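Local coordinates for putative exported protein (Bordetella parapertussis, PDB 3OCJ) that is of unknown function but has the fold of an S-adenosylmethionine-dependent methyltransferase and probably transfers a methyl group to a substrate not yet identified, at residues H105-F108 / R109-L112; R176-A179 / W180-D183; E200-D203 / A204-T207; Q273-A276 / Q277-A281. All coordinates share one frame; numbering follows the deposited sequence. Where two conformers were deposited one is given.

Contact 1. Residues H105-F108 / R109-L112; sequences HGHF and RRAL
Arg-110 reaches back one helical turn to His-107, and its NH1 gives ND1 of the imidazole a hydrogen bond of 2.9 Å that is nearly straight, with an N-H...N angle of 171°. The nitrogen is met at the ring edge, within the imidazole plane; the bond also lies in the guanidinium plane, yet the two flat groups stand 80° apart. As the acceptor, ND1 is probably the unprotonated ring nitrogen. NH1 has a second partner in Glu-289, so a salt bridge continues from the histidine-arginine pair to the strand 286-289. The other polar contacts are backbone bonds of the α-helix, such as Ala-111 N to His-107 O at 2.9 Å and Leu-112 N to Phe-108 O at 2.8 Å. In van der Waals contact, CG of Arg-109 sits over one face of the His-105 ring, and CD of Arg-109 is 3.9 Å from NE2 of His-105. Phe-108, Ala-111 and Leu-112 make the buried side, with Phe-108 and Leu-112 both on Val-224 and Ala-111 on Ile-300. The stretch is an amphipathic α-helix, part of helix 96-115, packed on the central β-sheet of a Rossmann-like methyltransferase fold.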
loop_
_atom_site.group_PDB
_atom_site.type_symbol
_atom_site.label_atom_id
_atom_site.label_comp_id
_atom_site.label_asym_id
_atom_site.label_seq_id
_atom_site.Cartn_x
_atom_site.Cartn_y
_atom_site.Cartn_z
ATOM N N HIS A 105 -4.389 -7.395 -0.770
ATOM C CA HIS A 105 -3.711 -7.951 -1.937
ATOM C C HIS A 105 -4.480 -9.124 -2.546
ATOM O O HIS A 105 -4.591 -9.246 -3.772
ATOM C CB HIS A 105 -2.302 -8.390 -1.531
ATOM C CG HIS A 105 -1.471 -8.908 -2.659
ATOM N ND1 HIS A 105 -0.976 -8.093 -3.655
ATOM C CD2 HIS A 105 -1.009 -10.152 -2.920
ATOM C CE1 HIS A 105 -0.263 -8.823 -4.496
ATOM N NE2 HIS A 105 -0.265 -10.075 -4.072
ATOM N N GLY A 106 -4.994 -10.003 -1.690
ATOM C CA GLY A 106 -5.812 -11.111 -2.155
ATOM C C GLY A 106 -7.082 -10.641 -2.840
ATOM O O GLY A 106 -7.490 -11.198 -3.869
ATOM N N HIS A 107 -7.732 -9.628 -2.269
ATOM C CA HIS A 107 -8.950 -9.107 -2.886
ATOM C C HIS A 107 -8.660 -8.424 -4.227
ATOM O O HIS A 107 -9.451 -8.535 -5.167
ATOM C CB HIS A 107 -9.710 -8.173 -1.931
ATOM C CG HIS A 107 -10.270 -8.872 -0.732
ATOM N ND1 HIS A 107 -11.143 -9.935 -0.831
ATOM C CD2 HIS A 107 -10.086 -8.656 0.592
ATOM C CE1 HIS A 107 -11.461 -10.353 0.382
ATOM N NE2 HIS A 107 -10.830 -9.597 1.264
ATOM N N PHE A 108 -7.535 -7.719 -4.314
ATOM C CA PHE A 108 -7.106 -7.147 -5.589
ATOM C C PHE A 108 -6.954 -8.247 -6.635
ATOM O O PHE A 108 -7.400 -8.103 -7.765
ATOM C CB PHE A 108 -5.763 -6.410 -5.438
ATOM C CG PHE A 108 -5.884 -4.950 -5.068
ATOM C CD1 PHE A 108 -6.675 -4.534 -4.002
ATOM C CD2 PHE A 108 -5.164 -3.994 -5.762
ATOM C CE1 PHE A 108 -6.771 -3.195 -3.652
ATOM C CE2 PHE A 108 -5.260 -2.652 -5.429
ATOM C CZ PHE A 108 -6.057 -2.248 -4.354
ATOM N N ARG A 109 -6.291 -9.341 -6.261
ATOM C CA ARG A 109 -6.072 -10.415 -7.214
ATOM C C ARG A 109 -7.408 -10.992 -7.666
ATOM O O ARG A 109 -7.617 -11.219 -8.861
ATOM C CB ARG A 109 -5.170 -11.492 -6.613
ATOM C CG ARG A 109 -3.695 -11.108 -6.612
ATOM C CD ARG A 109 -2.836 -12.226 -6.040
ATOM N NE ARG A 109 -3.008 -13.462 -6.796
ATOM C CZ ARG A 109 -2.563 -14.650 -6.400
ATOM N NH1 ARG A 109 -1.916 -14.766 -5.248
ATOM N NH2 ARG A 109 -2.765 -15.721 -7.157
ATOM N N ARG A 110 -8.319 -11.245 -6.727
ATOM C CA ARG A 110 -9.615 -11.800 -7.115
ATOM C C ARG A 110 -10.389 -10.845 -8.020
ATOM O O ARG A 110 -11.028 -11.275 -9.000
ATOM C CB ARG A 110 -10.471 -12.167 -5.890
ATOM C CG ARG A 110 -9.998 -13.388 -5.122
ATOM C CD ARG A 110 -11.071 -13.885 -4.136
ATOM N NE ARG A 110 -11.544 -12.802 -3.283
ATOM C CZ ARG A 110 -12.772 -12.285 -3.306
ATOM N NH1 ARG A 110 -13.060 -11.265 -2.504
ATOM N NH2 ARG A 110 -13.713 -12.774 -4.108
ATOM N N ALA A 111 -10.347 -9.556 -7.698
ATOM C CA ALA A 111 -11.098 -8.570 -8.471
ATOM C C ALA A 111 -10.509 -8.434 -9.869
ATOM O O ALA A 111 -11.239 -8.430 -10.857
ATOM C CB ALA A 111 -11.116 -7.220 -7.761
ATOM N N LEU A 112 -9.187 -8.320 -9.957
ATOM C CA LEU A 112 -8.571 -8.170 -11.266
ATOM C C LEU A 112 -8.830 -9.420 -12.092
ATOM O O LEU A 112 -9.179 -9.327 -13.268
ATOM C CB LEU A 112 -7.076 -7.857 -11.143
ATOM C CG LEU A 112 -6.791 -6.505 -10.488
ATOM C CD1 LEU A 112 -5.345 -6.435 -10.017
ATOM C CD2 LEU A 112 -7.130 -5.337 -11.429
#

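Contact 2. Residues R176-A179 / W180-D183; sequences RQDA and WKLD
The carboxylate of Asp-178 turns its two oxygens to different partners, OD1 to Trp-180 and OD2 to Lys-181. With CG anti to its own backbone N (chi1 -178°), the group lies over the start of the turn that follows. OD1 accepts from Trp-180 N at 3.0 Å, the donor standing well above the carboxylate plane, and the same oxygen lies at the edge of the indole, 3.3 Å from CD1 of Trp-180 and in the ring plane. The carboxylate and indole planes are 75° apart. The lysine chain crosses Asp-178 at about a right angle and bends at its last torsion, which brings NZ of Lys-181 to OD2 of Asp-178 at 2.8 Å in a salt bridge on the anti lone pair. This is a short 3-10 turn in the connection from strand 172-176 to strand 188-192 of the Rossmann-like sheet, its first turn closed by Lys-181 N to Asp-178 O at 2.9 Å. Leu-182 N bonds to Ala-179 O at 3.2 Å, and in both turn bonds the donor stands above the carbonyl plane. Ala-179 and Leu-182 are buried, Leu-182 against Ile-149 and Phe-213, while the indole packs on Leu-196 and Leu-209. Further along, a water accepts from Asp-183 N at 2.9 Å and, weakly, from Gln-177 NE2. NE2 of Gln-177 also lies 4.3 Å from CD1 of Leu-182.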
loop_
_atom_site.group_PDB
_atom_site.type_symbol
_atom_site.label_atom_id
_atom_site.label_comp_id
_atom_site.label_asym_id
_atom_site.label_seq_id
_atom_site.Cartn_x
_atom_site.Cartn_y
_atom_site.Cartn_z
ATOM N N ARG A 176 7.698 6.275 -16.775
ATOM C CA ARG A 176 8.084 7.058 -15.611
ATOM C C ARG A 176 7.287 8.352 -15.680
ATOM O O ARG A 176 7.540 9.213 -16.536
ATOM C CB ARG A 176 9.594 7.345 -15.623
ATOM C CG ARG A 176 10.234 7.546 -14.240
ATOM C CD ARG A 176 10.204 8.996 -13.771
ATOM N NE ARG A 176 11.509 9.428 -13.268
ATOM C CZ ARG A 176 11.699 10.166 -12.176
ATOM N NH1 ARG A 176 10.671 10.569 -11.449
ATOM N NH2 ARG A 176 12.925 10.507 -11.805
ATOM N N GLN A 177 6.322 8.482 -14.778
ATOM C CA GLN A 177 5.426 9.627 -14.736
ATOM C C GLN A 177 4.986 9.836 -13.301
ATOM O O GLN A 177 4.881 8.883 -12.529
ATOM C CB GLN A 177 4.169 9.375 -15.580
ATOM C CG GLN A 177 4.398 9.206 -17.072
ATOM C CD GLN A 177 3.107 8.958 -17.837
ATOM O OE1 GLN A 177 3.128 8.670 -19.034
ATOM N NE2 GLN A 177 1.977 9.072 -17.149
ATOM N N ASP A 178 4.735 11.089 -12.949
ATOM C CA ASP A 178 4.082 11.427 -11.694
ATOM C C ASP A 178 2.632 10.966 -11.754
ATOM O O ASP A 178 1.829 11.482 -12.535
ATOM C CB ASP A 178 4.147 12.939 -11.504
ATOM C CG ASP A 178 3.532 13.404 -10.191
ATOM O OD1 ASP A 178 2.955 12.589 -9.442
ATOM O OD2 ASP A 178 3.646 14.615 -9.930
ATOM N N ALA A 179 2.293 9.986 -10.925
ATOM C CA ALA A 179 0.930 9.478 -10.876
ATOM C C ALA A 179 -0.119 10.579 -10.694
ATOM O O ALA A 179 -1.212 10.492 -11.242
ATOM C CB ALA A 179 0.795 8.425 -9.776
ATOM N N TRP A 180 0.208 11.613 -9.918
ATOM C CA TRP A 180 -0.733 12.706 -9.674
ATOM C C TRP A 180 -1.021 13.565 -10.909
ATOM O O TRP A 180 -1.940 14.379 -10.899
ATOM C CB TRP A 180 -0.243 13.593 -8.516
ATOM C CG TRP A 180 -0.106 12.841 -7.232
ATOM C CD1 TRP A 180 1.027 12.272 -6.733
ATOM C CD2 TRP A 180 -1.150 12.543 -6.294
ATOM N NE1 TRP A 180 0.760 11.657 -5.536
ATOM C CE2 TRP A 180 -0.572 11.798 -5.247
ATOM C CE3 TRP A 180 -2.515 12.843 -6.238
ATOM C CZ2 TRP A 180 -1.307 11.356 -4.144
ATOM C CZ3 TRP A 180 -3.240 12.409 -5.149
ATOM C CH2 TRP A 180 -2.638 11.672 -4.116
ATOM N N LYS A 181 -0.237 13.380 -11.970
ATOM C CA LYS A 181 -0.415 14.154 -13.205
ATOM C C LYS A 181 -0.904 13.270 -14.354
ATOM O O LYS A 181 -0.837 13.660 -15.520
ATOM C CB LYS A 181 0.891 14.855 -13.600
ATOM C CG LYS A 181 1.451 15.803 -12.553
ATOM C CD LYS A 181 2.734 16.469 -13.064
ATOM C CE LYS A 181 3.531 17.138 -11.946
ATOM N NZ LYS A 181 4.837 16.447 -11.669
ATOM N N LEU A 182 -1.395 12.077 -14.027
ATOM C CA LEU A 182 -1.897 11.154 -15.040
ATOM C C LEU A 182 -2.861 11.868 -15.985
ATOM O O LEU A 182 -3.785 12.537 -15.537
ATOM C CB LEU A 182 -2.621 9.994 -14.355
ATOM C CG LEU A 182 -3.161 8.898 -15.268
ATOM C CD1 LEU A 182 -2.025 8.162 -15.964
ATOM C CD2 LEU A 182 -4.015 7.926 -14.465
ATOM N N ASP A 183 -2.660 11.725 -17.293
ATOM C CA ASP A 183 -3.533 12.423 -18.236
ATOM C C ASP A 183 -3.943 11.576 -19.439
ATOM O O ASP A 183 -4.412 12.103 -20.442
ATOM C CB ASP A 183 -2.917 13.757 -18.672
ATOM C CG ASP A 183 -1.673 13.584 -19.526
ATOM O OD1 ASP A 183 -1.235 12.435 -19.745
ATOM O OD2 ASP A 183 -1.127 14.612 -19.985
HETATM O O HOH W 1 -0.183 10.403 -18.186
#

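Contact 3. Residues E200-D203 / A204-T207; sequences EPDD and ARVT
Asp-202 caps the amino end of helix 203-216: as its N-cap residue it accepts from Arg-205 N through OD2, at 2.9 Å and on the anti lone pair. The side chain is set for this by a first torsion of -174°, with CG anti to the backbone N and beside the carbonyl carbon, which swings the carboxylate over the first turn. There OD2 of Asp-202 also lies 3.5 Å from CB of Ala-204. A negative group at this end of a helix probably gains from the helix dipole. Glu-200, two residues earlier, is folded differently. Its chain leaves anti to the backbone N but bends at chi2 (49°), curling the carboxylate back so that OE2 of Glu-200 receives Asp-202 N at 2.9 Å, which ties the glutamate to the N-cap residue's own N-H. The outer part of Arg-205, extended from CG to NE, runs obliquely past this carboxylate. CD of Arg-205 is 3.7 Å from OE1 of Glu-200, whereas the charged groups themselves stay apart. CG2 of Val-206 lies 3.8 Å from CB of Glu-200, the two side chains passing in opposite directions. OD1 of Asp-203 forms a salt bridge with Arg-269; glycerol, probably from the crystallisation liquor, bonds to the same oxygen. Arg-269 also donates to Glu-200 O, linking the loop to the first residue of the helix. Helical bonding then sets in: Val-206 N donates to Asp-202 O, and Thr-207 N reaches Asp-203 O at 2.9 Å, in the carbonyl plane.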
loop_
_atom_site.group_PDB
_atom_site.type_symbol
_atom_site.label_atom_id
_atom_site.label_comp_id
_atom_site.label_asym_id
_atom_site.label_seq_id
_atom_site.Cartn_x
_atom_site.Cartn_y
_atom_site.Cartn_z
ATOM N N GLU A 200 -2.098 11.108 1.197
ATOM C CA GLU A 200 -2.558 12.450 0.848
ATOM C C GLU A 200 -3.728 12.849 1.742
ATOM O O GLU A 200 -4.854 12.395 1.527
ATOM C CB GLU A 200 -2.964 12.501 -0.629
ATOM C CG GLU A 200 -3.512 13.855 -1.062
ATOM C CD GLU A 200 -2.596 14.986 -0.608
ATOM O OE1 GLU A 200 -1.496 15.124 -1.186
ATOM O OE2 GLU A 200 -2.947 15.689 0.356
ATOM N N PRO A 201 -3.480 13.671 2.766
ATOM C CA PRO A 201 -4.573 14.022 3.685
ATOM C C PRO A 201 -5.652 14.930 3.076
ATOM O O PRO A 201 -6.770 14.993 3.608
ATOM C CB PRO A 201 -3.855 14.718 4.841
ATOM C CG PRO A 201 -2.604 15.275 4.218
ATOM C CD PRO A 201 -2.190 14.259 3.178
ATOM N N ASP A 202 -5.341 15.613 1.978
ATOM C CA ASP A 202 -6.316 16.512 1.373
ATOM C C ASP A 202 -7.329 15.747 0.523
ATOM O O ASP A 202 -6.984 15.164 -0.509
ATOM C CB ASP A 202 -5.628 17.597 0.541
ATOM C CG ASP A 202 -6.611 18.631 0.033
ATOM O OD1 ASP A 202 -6.838 19.633 0.744
ATOM O OD2 ASP A 202 -7.170 18.445 -1.059
ATOM N N ASP A 203 -8.586 15.778 0.950
ATOM C CA ASP A 203 -9.640 15.004 0.294
ATOM C C ASP A 203 -9.810 15.386 -1.176
ATOM O O ASP A 203 -9.981 14.516 -2.034
ATOM C CB ASP A 203 -10.977 15.192 1.022
ATOM C CG ASP A 203 -10.982 14.601 2.428
ATOM O OD1 ASP A 203 -10.099 13.782 2.766
ATOM O OD2 ASP A 203 -11.906 14.960 3.201
ATOM N N ALA A 204 -9.772 16.682 -1.473
ATOM C CA ALA A 204 -9.956 17.120 -2.850
ATOM C C ALA A 204 -8.835 16.643 -3.765
ATOM O O ALA A 204 -9.087 16.315 -4.923
ATOM C CB ALA A 204 -10.109 18.636 -2.934
ATOM N N ARG A 205 -7.600 16.594 -3.257
ATOM C CA ARG A 205 -6.503 16.093 -4.090
ATOM C C ARG A 205 -6.720 14.622 -4.436
ATOM O O ARG A 205 -6.409 14.187 -5.540
ATOM C CB ARG A 205 -5.143 16.306 -3.420
ATOM C CG ARG A 205 -4.730 17.779 -3.356
ATOM C CD ARG A 205 -3.358 17.949 -2.704
ATOM N NE ARG A 205 -2.939 19.350 -2.689
ATOM C CZ ARG A 205 -2.264 19.945 -3.665
ATOM N NH1 ARG A 205 -1.921 19.271 -4.752
ATOM N NH2 ARG A 205 -1.928 21.230 -3.548
ATOM N N VAL A 206 -7.264 13.854 -3.500
ATOM C CA VAL A 206 -7.566 12.451 -3.769
ATOM C C VAL A 206 -8.737 12.305 -4.752
ATOM O O VAL A 206 -8.676 11.498 -5.671
ATOM C CB VAL A 206 -7.793 11.672 -2.454
ATOM C CG1 VAL A 206 -8.357 10.271 -2.736
ATOM C CG2 VAL A 206 -6.474 11.555 -1.711
ATOM N N THR A 207 -9.773 13.124 -4.596
ATOM C CA THR A 207 -10.850 13.132 -5.580
ATOM C C THR A 207 -10.319 13.419 -6.990
ATOM O O THR A 207 -10.734 12.773 -7.961
ATOM C CB THR A 207 -11.937 14.129 -5.184
ATOM O OG1 THR A 207 -12.449 13.744 -3.908
ATOM C CG2 THR A 207 -13.070 14.129 -6.202
#

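Contact 4. Residues Q273-A276 / Q277-A281; sequences QTRA and QLEEA
Helix 271-280, which packs beside helix 203-216 and against strand 286-289 of the sheet, carries a salt bridge between residues four apart, Arg-275 and Glu-279. NH1 of the arginine gives OE2 of the glutamate a hydrogen bond of 2.9 Å, leaving within its guanidinium plane but arriving above the carboxylate plane; the two planes are 69° apart. The arginine starts anti to its main-chain nitrogen (chi1 168°) and bends at chi3, which folds the guanidinium toward the next turn, and CG of Arg-275 lies 3.5 Å from OE2 of Glu-279. On the inner side CG2 of Thr-274 meets CD1 of Leu-278 at 3.7 Å, side by side; Leu-278 also packs on Leu-286 and Phe-283, Thr-274 on Phe-227. A water joins Thr-274 OG1, 2.8 Å away, to Gln-277 OE1, to which it donates at 2.7 Å. Thr-274 OG1 also bonds to Thr-270 O, and Gln-277 NE2 to Asp-203 O. Both ends of the buried Gln-277 amide are therefore satisfied, one by water and one by a neighbouring backbone, which fixes the flip of the group, while the Arg-275 to Glu-279 salt bridge pairs two opposite charges one turn apart.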
loop_
_atom_site.group_PDB
_atom_site.type_symbol
_atom_site.label_atom_id
_atom_site.label_comp_id
_atom_site.label_asym_id
_atom_site.label_seq_id
_atom_site.Cartn_x
_atom_site.Cartn_y
_atom_site.Cartn_z
ATOM N N GLN A 273 -16.837 8.213 2.845
ATOM C CA GLN A 273 -16.003 9.280 2.293
ATOM C C GLN A 273 -15.447 8.857 0.934
ATOM O O GLN A 273 -15.480 9.622 -0.025
ATOM C CB GLN A 273 -14.867 9.649 3.243
ATOM C CG GLN A 273 -15.335 10.410 4.480
ATOM C CD GLN A 273 -14.207 10.686 5.447
ATOM O OE1 GLN A 273 -13.409 9.808 5.760
ATOM N NE2 GLN A 273 -14.136 11.921 5.930
ATOM N N THR A 274 -14.935 7.630 0.860
ATOM C CA THR A 274 -14.377 7.120 -0.385
ATOM C C THR A 274 -15.458 7.045 -1.466
ATOM O O THR A 274 -15.212 7.407 -2.622
ATOM C CB THR A 274 -13.704 5.758 -0.145
ATOM O OG1 THR A 274 -12.572 5.969 0.712
ATOM C CG2 THR A 274 -13.238 5.129 -1.461
ATOM N N ARG A 275 -16.652 6.576 -1.096
ATOM C CA ARG A 275 -17.758 6.552 -2.039
ATOM C C ARG A 275 -18.061 7.941 -2.602
ATOM O O ARG A 275 -18.237 8.099 -3.804
ATOM C CB ARG A 275 -19.017 5.983 -1.385
ATOM C CG ARG A 275 -20.265 6.199 -2.231
ATOM C CD ARG A 275 -21.498 5.550 -1.608
ATOM N NE ARG A 275 -21.392 4.094 -1.576
ATOM C CZ ARG A 275 -21.654 3.308 -2.620
ATOM N NH1 ARG A 275 -22.036 3.835 -3.776
ATOM N NH2 ARG A 275 -21.536 1.992 -2.512
ATOM N N ALA A 276 -18.128 8.932 -1.719
ATOM C CA ALA A 276 -18.380 10.306 -2.156
ATOM C C ALA A 276 -17.325 10.791 -3.149
ATOM O O ALA A 276 -17.655 11.415 -4.165
ATOM C CB ALA A 276 -18.465 11.241 -0.943
ATOM N N GLN A 277 -16.059 10.504 -2.867
ATOM C CA GLN A 277 -14.994 10.926 -3.779
ATOM C C GLN A 277 -15.120 10.226 -5.132
ATOM O O GLN A 277 -14.993 10.852 -6.182
ATOM C CB GLN A 277 -13.631 10.632 -3.164
ATOM C CG GLN A 277 -13.342 11.401 -1.880
ATOM C CD GLN A 277 -12.076 10.936 -1.221
ATOM O OE1 GLN A 277 -11.937 9.763 -0.886
ATOM N NE2 GLN A 277 -11.124 11.853 -1.043
ATOM N N LEU A 278 -15.360 8.918 -5.101
ATOM C CA LEU A 278 -15.416 8.163 -6.347
ATOM C C LEU A 278 -16.623 8.569 -7.192
ATOM O O LEU A 278 -16.531 8.639 -8.424
ATOM C CB LEU A 278 -15.418 6.655 -6.071
ATOM C CG LEU A 278 -14.082 6.071 -5.595
ATOM C CD1 LEU A 278 -14.321 4.683 -5.014
ATOM C CD2 LEU A 278 -13.071 6.009 -6.738
ATOM N N GLU A 279 -17.759 8.808 -6.535
ATOM C CA GLU A 279 -18.958 9.246 -7.251
ATOM C C GLU A 279 -18.760 10.633 -7.864
ATOM O O GLU A 279 -19.165 10.872 -9.005
ATOM C CB GLU A 279 -20.187 9.175 -6.339
ATOM C CG GLU A 279 -20.601 7.726 -6.075
ATOM C CD GLU A 279 -21.793 7.568 -5.149
ATOM O OE1 GLU A 279 -22.203 8.553 -4.503
ATOM O OE2 GLU A 279 -22.300 6.430 -5.065
ATOM N N GLU A 280 -18.120 11.534 -7.127
ATOM C CA GLU A 280 -17.811 12.860 -7.665
ATOM C C GLU A 280 -16.931 12.737 -8.909
ATOM O O GLU A 280 -17.113 13.470 -9.885
ATOM C CB GLU A 280 -17.133 13.741 -6.609
ATOM C CG GLU A 280 -16.507 15.028 -7.155
ATOM C CD GLU A 280 -17.500 15.924 -7.878
ATOM O OE1 GLU A 280 -18.718 15.858 -7.585
ATOM O OE2 GLU A 280 -17.051 16.710 -8.742
ATOM N N ALA A 281 -15.978 11.804 -8.868
ATOM C CA ALA A 281 -15.099 11.544 -10.006
ATOM C C ALA A 281 -15.775 10.868 -11.195
ATOM O O ALA A 281 -15.161 10.757 -12.258
ATOM C CB ALA A 281 -13.903 10.727 -9.557
HETATM O O HOH W 2 -10.581 7.455 -0.599
#

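How the contacts relate
Contacts 3 and 4 belong together: their centres lie 11 Å apart, and helices 203-216 and 271-280 meet where CG of Gln-277 packs 3.2 Å from OG1 of Thr-207. Contact 2 joins the same region through its indole, with CH2 of Trp-180 3.6 Å from CB of Glu-200. Contact 1 touches none of the others and sits on helix 96-115, its centre 21 to 24 Å from theirs. Contact 3 is a surface contact, the other three partly buried. Arginine donates to an imidazole nitrogen in contact 1, whereas contacts 2 and 4 use local salt bridges and contact 3 pairs carboxylates with backbone N-H groups at a helix start.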